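Local structure of L-threonine dehydrogenase (Flavobacterium frigidimaris, 2YY7) at residues Ala188-Tyr193 / Lys199-Phe204; Ala253-Lys258 / Ser302-Met307; Pro48-Asn53 / Glu61-Val66. The protein probably catalyses the NAD-dependent oxidation of the side-chain hydroxyl of L-threonine, as a threonine dehydrogenase of the NAD-dependent epimerase/dehydratase family. All coordinates share one frame; numbering follows the deposited sequence.

Interaction 1: Ala188-Tyr193 / Lys199-Phe204; sequences AVDIFY and KKYECF
I191 lies across one face of the Y201 ring, the isoleucine running roughly perpendicular to the tyrosine side chain. The backbone makes part of this contact. I191 CA stands 3.9 Å from the centroid of the Y201 ring, 17° off the ring normal, which is a CH-pi contact. The CG1 branch of I191 reaches the ring rim, with I191 CG1 3.5 Å from Y201 CD1. Y201 carries its CG anti to the backbone N (chi1 175°), and this swings the ring from the strand onto the helix. The opposite face of the ring is backed by its own strand: C203 N sits 3.8 Å above the plane of the Y201 ring, over its centre.

The two segments form a helix-turn-strand unit. Helix 187-197 ends near K199, which has positive phi, and strand 200-203 follows. This strand pairs in parallel with strand 264-267 in a small two-stranded sheet, separate from the large Rossmann sheet.

The far end of the ring is polar. D190 CB packs 3.7 Å from Y201 OH. One water joins the two side chains; it donates to D190 OD1 at 2.6 Å and lies 2.7 Å from Y201 OH, at the edge of the Y201 ring and in its plane. The same water is in plane at the edge of the F204 ring. D190 OD1 also comes near this edge, 4.3 Å from F204 CE2. R272 makes a cation-pi contact with the F204 ring. A bound MES molecule, probably a buffer component of the crystals, is about 4 Å from the F204 side chain.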
loop_
_atom_site.group_PDB
_atom_site.type_symbol
_atom_site.label_atom_id
_atom_site.label_comp_id
_atom_site.label_asym_id
_atom_site.label_seq_id
_atom_site.Cartn_x
_atom_site.Cartn_y
_atom_site.Cartn_z
ATOM N N ALA A 188 14.148 9.324 -21.864
ATOM C CA ALA A 188 13.800 10.653 -22.368
ATOM C C ALA A 188 14.879 11.694 -22.066
ATOM O O ALA A 188 14.830 12.816 -22.570
ATOM C CB ALA A 188 12.457 11.101 -21.794
ATOM N N VAL A 189 15.833 11.320 -21.219
ATOM C CA VAL A 189 16.947 12.190 -20.880
ATOM C C VAL A 189 18.150 11.688 -21.680
ATOM O O VAL A 189 18.798 12.450 -22.396
ATOM C CB VAL A 189 17.271 12.137 -19.369
ATOM C CG1 VAL A 189 18.538 12.943 -19.068
ATOM C CG2 VAL A 189 16.095 12.692 -18.576
ATOM N N ASP A 190 18.420 10.392 -21.570
ATOM C CA ASP A 190 19.540 9.772 -22.273
ATOM C C ASP A 190 19.537 10.070 -23.775
ATOM O O ASP A 190 20.580 10.359 -24.364
ATOM C CB ASP A 190 19.508 8.258 -22.060
ATOM C CG ASP A 190 19.840 7.859 -20.637
ATOM O OD1 ASP A 190 19.673 6.665 -20.307
ATOM O OD2 ASP A 190 20.269 8.732 -19.853
ATOM N N ILE A 191 18.358 9.998 -24.385
ATOM C CA ILE A 191 18.211 10.240 -25.815
ATOM C C ILE A 191 18.822 11.577 -26.227
ATOM O O ILE A 191 19.341 11.710 -27.332
ATOM C CB ILE A 191 16.719 10.200 -26.224
ATOM C CG1 ILE A 191 16.589 10.184 -27.748
ATOM C CG2 ILE A 191 15.982 11.389 -25.627
ATOM C CD1 ILE A 191 15.161 9.977 -28.230
ATOM N N PHE A 192 18.762 12.565 -25.340
ATOM C CA PHE A 192 19.337 13.872 -25.644
ATOM C C PHE A 192 20.865 13.820 -25.606
ATOM O O PHE A 192 21.528 14.340 -26.500
ATOM C CB PHE A 192 18.811 14.928 -24.659
ATOM C CG PHE A 192 17.432 15.450 -25.002
ATOM C CD1 PHE A 192 17.262 16.399 -26.006
ATOM C CD2 PHE A 192 16.303 14.979 -24.331
ATOM C CE1 PHE A 192 15.987 16.876 -26.338
ATOM C CE2 PHE A 192 15.027 15.447 -24.656
ATOM C CZ PHE A 192 14.870 16.397 -25.661
ATOM N N TYR A 193 21.428 13.180 -24.587
ATOM C CA TYR A 193 22.880 13.091 -24.487
ATOM C C TYR A 193 23.505 12.300 -25.632
ATOM O O TYR A 193 24.549 12.689 -26.164
ATOM C CB TYR A 193 23.295 12.480 -23.143
ATOM C CG TYR A 193 23.117 13.429 -21.978
ATOM C CD1 TYR A 193 21.892 13.542 -21.321
ATOM C CD2 TYR A 193 24.161 14.257 -21.565
ATOM C CE1 TYR A 193 21.712 14.458 -20.280
ATOM C CE2 TYR A 193 23.990 15.175 -20.531
ATOM C CZ TYR A 193 22.764 15.272 -19.895
ATOM O OH TYR A 193 22.588 16.195 -18.889
ATOM N N LYS A 199 24.934 11.202 -32.061
ATOM C CA LYS A 199 24.037 11.404 -33.192
ATOM C C LYS A 199 23.215 10.145 -33.458
ATOM O O LYS A 199 22.684 9.960 -34.550
ATOM C CB LYS A 199 24.836 11.772 -34.442
ATOM C CG LYS A 199 24.449 13.103 -35.045
ATOM C CD LYS A 199 24.694 14.254 -34.078
ATOM C CE LYS A 199 26.176 14.452 -33.802
ATOM N NZ LYS A 199 26.421 15.665 -32.968
ATOM N N LYS A 200 23.135 9.278 -32.450
ATOM C CA LYS A 200 22.367 8.038 -32.532
ATOM C C LYS A 200 22.097 7.544 -31.112
ATOM O O LYS A 200 22.842 7.861 -30.186
ATOM C CB LYS A 200 23.127 6.973 -33.330
ATOM C CG LYS A 200 24.464 6.569 -32.739
ATOM C CD LYS A 200 25.170 5.546 -33.621
ATOM C CE LYS A 200 25.385 6.081 -35.035
ATOM N NZ LYS A 200 26.079 5.095 -35.915
ATOM N N TYR A 201 21.032 6.768 -30.943
ATOM C CA TYR A 201 20.675 6.272 -29.621
ATOM C C TYR A 201 19.994 4.909 -29.674
ATOM O O TYR A 201 19.227 4.619 -30.591
ATOM C CB TYR A 201 19.744 7.284 -28.933
ATOM C CG TYR A 201 19.192 6.849 -27.584
ATOM C CD1 TYR A 201 17.819 6.883 -27.333
ATOM C CD2 TYR A 201 20.037 6.409 -26.564
ATOM C CE1 TYR A 201 17.298 6.489 -26.107
ATOM C CE2 TYR A 201 19.526 6.011 -25.324
ATOM C CZ TYR A 201 18.152 6.053 -25.105
ATOM O OH TYR A 201 17.630 5.647 -23.901
ATOM N N GLU A 202 20.300 4.074 -28.689
ATOM C CA GLU A 202 19.686 2.762 -28.576
ATOM C C GLU A 202 18.759 2.855 -27.365
ATOM O O GLU A 202 19.205 2.851 -26.219
ATOM C CB GLU A 202 20.757 1.683 -28.392
ATOM C CG GLU A 202 21.628 1.494 -29.642
ATOM C CD GLU A 202 22.600 0.331 -29.528
ATOM O OE1 GLU A 202 23.298 0.037 -30.520
ATOM O OE2 GLU A 202 22.670 -0.287 -28.448
ATOM N N CYS A 203 17.465 2.960 -27.648
ATOM C CA CYS A 203 16.418 3.104 -26.638
ATOM C C CYS A 203 16.065 1.805 -25.903
ATOM O O CYS A 203 15.924 0.755 -26.530
ATOM C CB CYS A 203 15.169 3.664 -27.321
ATOM S SG CYS A 203 13.909 4.320 -26.226
ATOM N N PHE A 204 15.904 1.875 -24.581
ATOM C CA PHE A 204 15.566 0.683 -23.811
ATOM C C PHE A 204 14.062 0.424 -23.659
ATOM O O PHE A 204 13.644 -0.408 -22.851
ATOM C CB PHE A 204 16.258 0.707 -22.437
ATOM C CG PHE A 204 15.827 1.835 -21.537
ATOM C CD1 PHE A 204 14.587 1.810 -20.906
ATOM C CD2 PHE A 204 16.691 2.899 -21.274
ATOM C CE1 PHE A 204 14.213 2.823 -20.022
ATOM C CE2 PHE A 204 16.327 3.917 -20.392
ATOM C CZ PHE A 204 15.089 3.880 -19.763
HETATM O O HOH W 1 19.550 4.870 -22.142
#

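Interaction 2: Ala253-Lys258 / Ser302-Met307; sequences ANEIKK and SMTKDM
T304 packs against the aliphatic part of E255, and this is the tight side of the contact. E255 CG lies 3.3 Å from T304 OG1 and 3.6 Å from T304 CB. The T304 methyl group follows, with T304 CG2 3.8 Å from E255 CG. The two side chains meet at a slant. T304 OG1 is not bonded to the glutamate. It is hydrogen-bonded to L300 O, one turn earlier in its own helix, so a buried polar atom is satisfied while it packs against carbon. T304 holds OG1 beside its backbone N (chi1 -64°), which suits that bond.

The second contact is looser. I256 CG1 is 4.1 Å from T304 CG2, and here the side chains meet roughly perpendicular.

The arrangement is helix-on-helix packing in the smaller, C-terminal part of a UDP-galactose 4-epimerase-like short-chain dehydrogenase fold. Helix 249-257 meets helix 300-311, the last helix of the chain. On its other flank, helix 300-311 is tied to strand 211-215 by a hydrogen bond between D306 OD1 and Y215 OH.

The bend at chi2 (64°) turns the E255 carboxylate back from T304, toward K258. The solvent side is K258, which is exposed. Its NZ forms a salt bridge with OE2 of the buried E255 at 3.3 Å, weak as a hydrogen bond.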
loop_
_atom_site.group_PDB
_atom_site.type_symbol
_atom_site.label_atom_id
_atom_site.label_comp_id
_atom_site.label_asym_id
_atom_site.label_seq_id
_atom_site.Cartn_x
_atom_site.Cartn_y
_atom_site.Cartn_z
ATOM N N ALA A 253 11.952 11.364 -30.486
ATOM C CA ALA A 253 13.081 11.190 -31.393
ATOM C C ALA A 253 12.842 12.048 -32.640
ATOM O O ALA A 253 13.774 12.634 -33.186
ATOM C CB ALA A 253 13.229 9.714 -31.780
ATOM N N ASN A 254 11.587 12.123 -33.079
ATOM C CA ASN A 254 11.236 12.918 -34.253
ATOM C C ASN A 254 11.386 14.411 -33.976
ATOM O O ASN A 254 11.763 15.179 -34.860
ATOM C CB ASN A 254 9.799 12.627 -34.706
ATOM C CG ASN A 254 9.673 11.303 -35.445
ATOM O OD1 ASN A 254 10.659 10.762 -35.948
ATOM N ND2 ASN A 254 8.449 10.786 -35.534
ATOM N N GLU A 255 11.086 14.828 -32.750
ATOM C CA GLU A 255 11.219 16.237 -32.406
ATOM C C GLU A 255 12.705 16.600 -32.407
ATOM O O GLU A 255 13.092 17.683 -32.853
ATOM C CB GLU A 255 10.612 16.517 -31.029
ATOM C CG GLU A 255 10.499 18.001 -30.712
ATOM C CD GLU A 255 9.547 18.725 -31.646
ATOM O OE1 GLU A 255 9.665 19.959 -31.776
ATOM O OE2 GLU A 255 8.675 18.061 -32.247
ATOM N N ILE A 256 13.534 15.690 -31.901
ATOM C CA ILE A 256 14.979 15.908 -31.857
ATOM C C ILE A 256 15.548 15.990 -33.273
ATOM O O ILE A 256 16.479 16.759 -33.533
ATOM C CB ILE A 256 15.691 14.768 -31.080
ATOM C CG1 ILE A 256 15.310 14.842 -29.600
ATOM C CG2 ILE A 256 17.208 14.869 -31.243
ATOM C CD1 ILE A 256 15.838 13.688 -28.770
ATOM N N LYS A 257 14.980 15.204 -34.186
ATOM C CA LYS A 257 15.438 15.191 -35.579
ATOM C C LYS A 257 15.294 16.544 -36.266
ATOM O O LYS A 257 15.970 16.813 -37.257
ATOM C CB LYS A 257 14.688 14.128 -36.383
ATOM C CG LYS A 257 15.116 12.710 -36.060
ATOM C CD LYS A 257 14.354 11.686 -36.885
ATOM C CE LYS A 257 14.850 10.279 -36.583
ATOM N NZ LYS A 257 14.024 9.226 -37.238
ATOM N N LYS A 258 14.409 17.390 -35.743
ATOM C CA LYS A 258 14.209 18.721 -36.305
ATOM C C LYS A 258 15.421 19.587 -35.981
ATOM O O LYS A 258 15.705 20.558 -36.680
ATOM C CB LYS A 258 12.946 19.369 -35.729
ATOM C CG LYS A 258 11.657 18.650 -36.086
ATOM C CD LYS A 258 10.453 19.369 -35.500
ATOM C CE LYS A 258 9.176 18.581 -35.744
ATOM N NZ LYS A 258 7.983 19.278 -35.189
ATOM N N SER A 302 8.815 22.761 -26.953
ATOM C CA SER A 302 9.564 23.733 -26.160
ATOM C C SER A 302 10.588 23.073 -25.237
ATOM O O SER A 302 11.638 23.650 -24.951
ATOM C CB SER A 302 8.613 24.628 -25.348
ATOM O OG SER A 302 7.720 23.866 -24.556
ATOM N N MET A 303 10.292 21.867 -24.766
ATOM C CA MET A 303 11.240 21.178 -23.903
ATOM C C MET A 303 12.443 20.706 -24.708
ATOM O O MET A 303 13.584 20.827 -24.261
ATOM C CB MET A 303 10.599 19.972 -23.225
ATOM C CG MET A 303 11.625 19.083 -22.550
ATOM S SD MET A 303 10.932 17.612 -21.840
ATOM C CE MET A 303 10.711 16.598 -23.331
ATOM N N THR A 304 12.186 20.155 -25.890
ATOM C CA THR A 304 13.261 19.667 -26.744
ATOM C C THR A 304 14.215 20.808 -27.086
ATOM O O THR A 304 15.432 20.647 -27.046
ATOM C CB THR A 304 12.709 19.055 -28.053
ATOM O OG1 THR A 304 11.919 17.900 -27.743
ATOM C CG2 THR A 304 13.855 18.641 -28.973
ATOM N N LYS A 305 13.654 21.965 -27.418
ATOM C CA LYS A 305 14.464 23.126 -27.760
ATOM C C LYS A 305 15.349 23.514 -26.582
ATOM O O LYS A 305 16.563 23.677 -26.732
ATOM C CB LYS A 305 13.565 24.310 -28.135
ATOM C CG LYS A 305 14.323 25.588 -28.453
ATOM C CD LYS A 305 13.364 26.743 -28.713
ATOM C CE LYS A 305 14.119 28.012 -29.079
ATOM N NZ LYS A 305 13.210 29.189 -29.184
ATOM N N ASP A 306 14.729 23.656 -25.412
ATOM C CA ASP A 306 15.438 24.042 -24.192
ATOM C C ASP A 306 16.518 23.039 -23.788
ATOM O O ASP A 306 17.579 23.431 -23.306
ATOM C CB ASP A 306 14.434 24.235 -23.050
ATOM C CG ASP A 306 15.005 25.043 -21.901
ATOM O OD1 ASP A 306 15.591 24.449 -20.975
ATOM O OD2 ASP A 306 14.879 26.286 -21.937
ATOM N N MET A 307 16.256 21.749 -23.986
ATOM C CA MET A 307 17.242 20.724 -23.652
ATOM C C MET A 307 18.464 20.854 -24.554
ATOM O O MET A 307 19.604 20.882 -24.082
ATOM C CB MET A 307 16.649 19.316 -23.812
ATOM C CG MET A 307 15.797 18.841 -22.634
ATOM S SD MET A 307 16.748 18.580 -21.113
ATOM C CE MET A 307 17.405 16.928 -21.398
#

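Interaction 3: Pro48-Asn53 / Glu61-Val66; sequences PFEVVN and EHLVEV. With NAD (nicotinamide-adenine-dinucleotide), chain E.
E50 lies alongside L63, the two side chains running past each other in opposite directions. E50 CB is the first atom to meet the leucine, 4.0 Å from both L63 CD1 and L63 CD2. The next atom, E50 CG, is 4.0 Å from L63 CD2. The chain then bends (chi2 -84°), which keeps the carboxylate close to the same methyl: E50 CD is 3.8 Å from L63 CD2. Both carboxylate oxygens also border that methyl, and at the tip E50 OE2 is hydrogen-bonded to H67 NE2.

The other methyl of L63 serves V52. L63 CD1 is 3.7 Å from V52 CB and equally close to V52 CG2.

Next along the chain, the loop that follows the strand reaches the cofactor. The adenine amino group N6A of NAD donates to N53 OD1 at 3.1 Å, nearly straight at 172°. N53 OD1 also accepts from L55 N. V52 O lies 3.2 Å from C2A of the adenine ring.

Strand 49-51 pairs in parallel with strand 31-35, and helix 57-66 packs on it. This is a beta-alpha-beta crossover of the Rossmann fold, leading past strands 31-35 and 5-8 to strand 71-74, with the adenine pocket just after strand 49-51.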
loop_
_atom_site.group_PDB
_atom_site.type_symbol
_atom_site.label_atom_id
_atom_site.label_comp_id
_atom_site.label_asym_id
_atom_site.label_seq_id
_atom_site.Cartn_x
_atom_site.Cartn_y
_atom_site.Cartn_z
ATOM N N PRO A 48 24.613 26.177 2.182
ATOM C CA PRO A 48 24.741 25.264 3.322
ATOM C C PRO A 48 24.447 23.817 2.931
ATOM O O PRO A 48 23.368 23.512 2.422
ATOM C CB PRO A 48 23.718 25.805 4.314
ATOM C CG PRO A 48 23.698 27.272 4.011
ATOM C CD PRO A 48 23.680 27.272 2.500
ATOM N N PHE A 49 25.410 22.933 3.172
ATOM C CA PHE A 49 25.246 21.517 2.852
ATOM C C PHE A 49 25.541 20.652 4.074
ATOM O O PHE A 49 26.474 20.925 4.834
ATOM C CB PHE A 49 26.187 21.104 1.715
ATOM C CG PHE A 49 26.063 19.656 1.329
ATOM C CD1 PHE A 49 25.084 19.245 0.431
ATOM C CD2 PHE A 49 26.892 18.697 1.902
ATOM C CE1 PHE A 49 24.931 17.893 0.106
ATOM C CE2 PHE A 49 26.748 17.342 1.588
ATOM C CZ PHE A 49 25.767 16.941 0.689
ATOM N N GLU A 50 24.748 19.600 4.248
ATOM C CA GLU A 50 24.915 18.683 5.368
ATOM C C GLU A 50 24.816 17.235 4.905
ATOM O O GLU A 50 23.880 16.865 4.189
ATOM C CB GLU A 50 23.826 18.922 6.420
ATOM C CG GLU A 50 23.874 20.281 7.088
ATOM C CD GLU A 50 24.839 20.321 8.256
ATOM O OE1 GLU A 50 25.733 19.450 8.324
ATOM O OE2 GLU A 50 24.705 21.230 9.101
ATOM N N VAL A 51 25.776 16.415 5.314
ATOM C CA VAL A 51 25.730 15.002 4.967
ATOM C C VAL A 51 24.685 14.401 5.899
ATOM O O VAL A 51 24.641 14.736 7.081
ATOM C CB VAL A 51 27.079 14.296 5.233
ATOM C CG1 VAL A 51 26.929 12.792 5.024
ATOM C CG2 VAL A 51 28.152 14.856 4.308
ATOM N N VAL A 52 23.833 13.529 5.375
ATOM C CA VAL A 52 22.819 12.906 6.212
ATOM C C VAL A 52 22.350 11.596 5.613
ATOM O O VAL A 52 22.379 11.413 4.399
ATOM C CB VAL A 52 21.578 13.826 6.401
ATOM C CG1 VAL A 52 20.763 13.893 5.110
ATOM C CG2 VAL A 52 20.713 13.305 7.541
ATOM N N ASN A 53 21.952 10.672 6.477
ATOM C CA ASN A 53 21.419 9.401 6.015
ATOM C C ASN A 53 19.959 9.447 6.442
ATOM O O ASN A 53 19.656 9.347 7.629
ATOM C CB ASN A 53 22.110 8.214 6.686
ATOM C CG ASN A 53 21.645 6.888 6.115
ATOM O OD1 ASN A 53 20.502 6.764 5.679
ATOM N ND2 ASN A 53 22.523 5.891 6.118
ATOM N N GLU A 61 16.613 14.532 12.827
ATOM C CA GLU A 61 16.165 15.328 13.963
ATOM C C GLU A 61 17.240 16.353 14.335
ATOM O O GLU A 61 16.928 17.504 14.643
ATOM C CB GLU A 61 15.870 14.414 15.160
ATOM C CG GLU A 61 15.304 15.133 16.375
ATOM C CD GLU A 61 15.009 14.192 17.534
ATOM O OE1 GLU A 61 15.942 13.496 17.998
ATOM O OE2 GLU A 61 13.842 14.152 17.980
ATOM N N HIS A 62 18.504 15.934 14.294
ATOM C CA HIS A 62 19.617 16.825 14.625
ATOM C C HIS A 62 19.740 18.010 13.667
ATOM O O HIS A 62 20.029 19.130 14.097
ATOM C CB HIS A 62 20.940 16.050 14.630
ATOM C CG HIS A 62 22.148 16.921 14.801
ATOM N ND1 HIS A 62 22.420 17.597 15.971
ATOM C CD2 HIS A 62 23.144 17.241 13.939
ATOM C CE1 HIS A 62 23.532 18.298 15.823
ATOM N NE2 HIS A 62 23.991 18.100 14.599
ATOM N N LEU A 63 19.541 17.769 12.372
ATOM C CA LEU A 63 19.635 18.855 11.397
ATOM C C LEU A 63 18.452 19.805 11.557
ATOM O O LEU A 63 18.589 21.019 11.380
ATOM C CB LEU A 63 19.678 18.307 9.964
ATOM C CG LEU A 63 20.868 17.402 9.629
ATOM C CD1 LEU A 63 20.819 16.994 8.161
ATOM C CD2 LEU A 63 22.165 18.133 9.931
ATOM N N VAL A 64 17.291 19.246 11.884
ATOM C CA VAL A 64 16.093 20.052 12.088
ATOM C C VAL A 64 16.329 21.007 13.248
ATOM O O VAL A 64 15.926 22.167 13.199
ATOM C CB VAL A 64 14.863 19.174 12.425
ATOM C CG1 VAL A 64 13.733 20.046 12.975
ATOM C CG2 VAL A 64 14.389 18.435 11.173
ATOM N N GLU A 65 16.989 20.508 14.290
ATOM C CA GLU A 65 17.267 21.311 15.473
ATOM C C GLU A 65 18.373 22.358 15.270
ATOM O O GLU A 65 18.196 23.525 15.627
ATOM C CB GLU A 65 17.618 20.386 16.645
ATOM C CG GLU A 65 17.468 21.016 18.023
ATOM C CD GLU A 65 18.502 22.089 18.296
ATOM O OE1 GLU A 65 19.713 21.784 18.203
ATOM O OE2 GLU A 65 18.104 23.233 18.611
ATOM N N VAL A 66 19.506 21.958 14.691
ATOM C CA VAL A 66 20.604 22.900 14.483
ATOM C C VAL A 66 20.364 23.926 13.382
ATOM O O VAL A 66 21.021 24.969 13.353
ATOM C CB VAL A 66 21.948 22.179 14.207
ATOM C CG1 VAL A 66 22.377 21.410 15.443
ATOM C CG2 VAL A 66 21.827 21.259 13.011
HETATM P PA NAD E . 17.760 10.692 -7.646
HETATM O O1A NAD E . 18.324 11.422 -8.816
HETATM O O2A NAD E . 18.037 9.232 -7.608
HETATM O O5B NAD E . 18.133 11.422 -6.292
HETATM C C5B NAD E . 18.048 10.767 -5.060
HETATM C C4B NAD E . 19.017 11.401 -4.092
HETATM O O4B NAD E . 18.770 10.837 -2.802
HETATM C C3B NAD E . 20.489 11.119 -4.476
HETATM O O3B NAD E . 21.260 12.331 -4.544
HETATM C C2B NAD E . 20.947 10.136 -3.391
HETATM O O2B NAD E . 22.326 10.261 -3.090
HETATM C C1B NAD E . 20.034 10.528 -2.219
HETATM N N9A NAD E . 19.943 9.479 -1.193
HETATM C C8A NAD E . 19.806 8.110 -1.420
HETATM N N7A NAD E . 19.784 7.493 -0.230
HETATM C C5A NAD E . 19.882 8.445 0.724
HETATM C C6A NAD E . 19.945 8.355 2.105
HETATM N N6A NAD E . 19.976 7.181 2.698
HETATM N N1A NAD E . 20.079 9.502 2.844
HETATM C C2A NAD E . 20.149 10.744 2.231
HETATM N N3A NAD E . 20.118 10.853 0.854
HETATM C C4A NAD E . 19.992 9.695 0.128
HETATM O O3 NAD E . 16.159 10.798 -7.683
HETATM P PN NAD E . 15.219 12.008 -8.218
HETATM O O1N NAD E . 15.727 13.355 -7.793
HETATM O O2N NAD E . 14.900 11.676 -9.633
HETATM O O5D NAD E . 13.856 11.718 -7.384
HETATM C C5D NAD E . 13.607 12.374 -6.132
HETATM C C4D NAD E . 12.193 11.967 -5.634
HETATM O O4D NAD E . 11.236 12.206 -6.650
HETATM C C3D NAD E . 12.062 10.475 -5.313
HETATM O O3D NAD E . 11.147 10.324 -4.231
HETATM C C2D NAD E . 11.404 9.903 -6.546
HETATM O O2D NAD E . 10.797 8.679 -6.205
HETATM C C1D NAD E . 10.455 11.030 -6.955
HETATM N N1N NAD E . 10.108 10.907 -8.390
HETATM C C2N NAD E . 11.068 11.150 -9.352
HETATM C C3N NAD E . 10.732 11.032 -10.696
HETATM C C7N NAD E . 11.721 11.404 -11.768
HETATM O O7N NAD E . 11.299 11.172 -13.067
HETATM N N7N NAD E . 12.947 11.879 -11.487
HETATM C C4N NAD E . 9.432 10.645 -11.072
HETATM C C5N NAD E . 8.464 10.429 -10.086
HETATM C C6N NAD E . 8.807 10.539 -8.753
#

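How the interactions relate
Interactions 1 and 2 form one continuous core, their centres 12 Å apart. F192, from the helix of interaction 1, is wedged between both helices of interaction 2: F192 CE1 is 3.6 Å from M307 CB and 3.9 Å from I256 CG1. I191 joins in, with I191 CG1 3.7 Å from I256 CD1. Interaction 3 stands apart in the Rossmann domain. Its centre is 37 Å from that of interaction 1 and 40 Å from that of interaction 2, and it touches neither. NAD lies between the two regions. Interaction 3 binds its adenine end directly, while the F204 side chain of interaction 1 is about 11 Å from the cofactor. Interaction 2 is plain structural packing, remote from the NAD site.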